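Local coordinates for putative ABC transporter, ATP-binding protein ComA (Streptococcus mutans, PDB 3K8U) that is a putative ABC transporter ATP-binding protein, represented by its peptidase domain of the C39 family in the papain-like CA clan, at residues 31-35 and 36-40. Numbering follows the deposited sequence.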
loop_
_atom_site.group_PDB
_atom_site.type_symbol
_atom_site.label_atom_id
_atom_site.label_comp_id
_atom_site.label_asym_id
_atom_site.label_seq_id
_atom_site.Cartn_x
_atom_site.Cartn_y
_atom_site.Cartn_z
ATOM N N SER A 31 7.887 12.442 -5.150
ATOM C CA SER A 31 8.964 11.647 -5.744
ATOM C C SER A 31 8.438 10.590 -6.710
ATOM O O SER A 31 7.478 9.882 -6.408
ATOM C CB SER A 31 9.799 10.975 -4.655
ATOM O OG SER A 31 10.468 11.929 -3.851
ATOM N N ASN A 32 9.066 10.492 -7.878
ATOM C CA ASN A 32 8.662 9.512 -8.879
ATOM C C ASN A 32 9.741 8.458 -9.107
ATOM O O ASN A 32 10.842 8.764 -9.573
ATOM C CB ASN A 32 8.295 10.199 -10.200
ATOM C CG ASN A 32 6.931 10.870 -10.152
ATOM O OD1 ASN A 32 6.631 11.639 -9.237
ATOM N ND2 ASN A 32 6.094 10.576 -11.143
ATOM N N TYR A 33 9.424 7.220 -8.738
ATOM C CA TYR A 33 10.339 6.096 -8.896
ATOM C C TYR A 33 9.670 5.005 -9.719
ATOM O O TYR A 33 8.495 4.684 -9.514
ATOM C CB TYR A 33 10.745 5.531 -7.534
ATOM C CG TYR A 33 11.504 6.505 -6.667
ATOM C CD1 TYR A 33 12.845 6.791 -6.917
ATOM C CD2 TYR A 33 10.879 7.151 -5.600
ATOM C CE1 TYR A 33 13.545 7.697 -6.128
ATOM C CE2 TYR A 33 11.570 8.057 -4.806
ATOM C CZ TYR A 33 12.900 8.325 -5.076
ATOM O OH TYR A 33 13.585 9.224 -4.295
ATOM N N SER A 34 10.430 4.427 -10.641
ATOM C CA SER A 34 9.922 3.372 -11.509
ATOM C C SER A 34 9.731 2.064 -10.762
ATOM O O SER A 34 10.400 1.804 -9.762
ATOM C CB SER A 34 10.895 3.129 -12.661
ATOM O OG SER A 34 12.096 2.535 -12.190
ATOM N N ILE A 35 8.833 1.232 -11.277
ATOM C CA ILE A 35 8.565 -0.075 -10.688
ATOM C C ILE A 35 9.818 -0.952 -10.756
ATOM O O ILE A 35 10.164 -1.621 -9.784
ATOM C CB ILE A 35 7.375 -0.765 -11.399
ATOM C CG1 ILE A 35 6.061 -0.109 -10.947
ATOM C CG2 ILE A 35 7.354 -2.262 -11.110
ATOM C CD1 ILE A 35 4.824 -0.728 -11.558
ATOM N N ALA A 36 10.524 -0.906 -11.886
ATOM C CA ALA A 36 11.732 -1.712 -12.060
ATOM C C ALA A 36 12.785 -1.375 -11.005
ATOM O O ALA A 36 13.458 -2.264 -10.479
ATOM C CB ALA A 36 12.304 -1.520 -13.470
ATOM N N TYR A 37 12.911 -0.089 -10.693
ATOM C CA TYR A 37 13.872 0.375 -9.695
ATOM C C TYR A 37 13.475 -0.069 -8.286
ATOM O O TYR A 37 14.305 -0.581 -7.533
ATOM C CB TYR A 37 13.980 1.899 -9.752
ATOM C CG TYR A 37 14.910 2.522 -8.734
ATOM C CD1 TYR A 37 16.288 2.325 -8.804
ATOM C CD2 TYR A 37 14.412 3.340 -7.720
ATOM C CE1 TYR A 37 17.149 2.933 -7.894
ATOM C CE2 TYR A 37 15.262 3.950 -6.804
ATOM C CZ TYR A 37 16.628 3.744 -6.896
ATOM O OH TYR A 37 17.471 4.351 -5.995
ATOM N N LEU A 38 12.207 0.126 -7.936
ATOM C CA LEU A 38 11.721 -0.254 -6.611
ATOM C C LEU A 38 11.674 -1.763 -6.423
ATOM O O LEU A 38 11.836 -2.259 -5.309
ATOM C CB LEU A 38 10.352 0.375 -6.330
ATOM C CG LEU A 38 10.366 1.905 -6.273
ATOM C CD1 LEU A 38 8.978 2.421 -5.953
ATOM C CD2 LEU A 38 11.361 2.373 -5.220
ATOM N N ARG A 39 11.481 -2.493 -7.517
ATOM C CA ARG A 39 11.445 -3.953 -7.471
ATOM C C ARG A 39 12.807 -4.443 -6.985
ATOM O O ARG A 39 12.897 -5.355 -6.158
ATOM C CB ARG A 39 11.161 -4.524 -8.864
ATOM C CG ARG A 39 10.978 -6.039 -8.900
ATOM C CD ARG A 39 10.988 -6.575 -10.328
ATOM N NE ARG A 39 9.934 -5.984 -11.150
ATOM C CZ ARG A 39 10.146 -5.310 -12.277
ATOM N NH1 ARG A 39 11.381 -5.129 -12.732
ATOM N NH2 ARG A 39 9.118 -4.840 -12.967
ATOM N N GLU A 40 13.863 -3.820 -7.502
ATOM C CA GLU A 40 15.229 -4.168 -7.127
ATOM C C GLU A 40 15.547 -3.744 -5.689
ATOM O O GLU A 40 16.111 -4.524 -4.917
ATOM C CB GLU A 40 16.220 -3.539 -8.118
ATOM C CG GLU A 40 17.701 -3.689 -7.754
ATOM C CD GLU A 40 18.142 -5.133 -7.565
ATOM O OE1 GLU A 40 17.572 -6.040 -8.212
ATOM O OE2 GLU A 40 19.076 -5.360 -6.764
#
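The side chains of Tyr33 and Tyr37 lie side by side and point the same way. Their ring planes are nearly parallel, 21° apart, but slid so far that the rings barely overlap, with centroids 5.9 Å apart. The closest carbons are Tyr33 CD1 and Tyr37 CE2, at 3.7 Å. Tyr37 reaches this place with CG anti to its backbone N (chi1 178°). Tyr33 CB also packs on Leu38 CG at 3.9 Å, and Leu38 is buried against Leu22 and Ala23 of helix 17-28. Ser34, which follows Tyr33 in the chain, is the N-cap of helix 35-41, the second helix of this C39 peptidase domain. Its OG sits between the backbone N and the carbonyl carbon (chi1 69°) and accepts the capping bond from Tyr37 N at 3.1 Å. Ser34 O takes the N-H of Leu38 at 3.1 Å. One residue on, Arg39 N bonds to Ile35 O at 2.8 Å. The side chains of these two residues cross at a slant, Ile35 CG2 lying 3.6 Å from Arg39 NH2. The Arg39 guanidinium turns one face over Ile35 O. Its NE forms a salt bridge with Asp16, just ahead of helix 17-28.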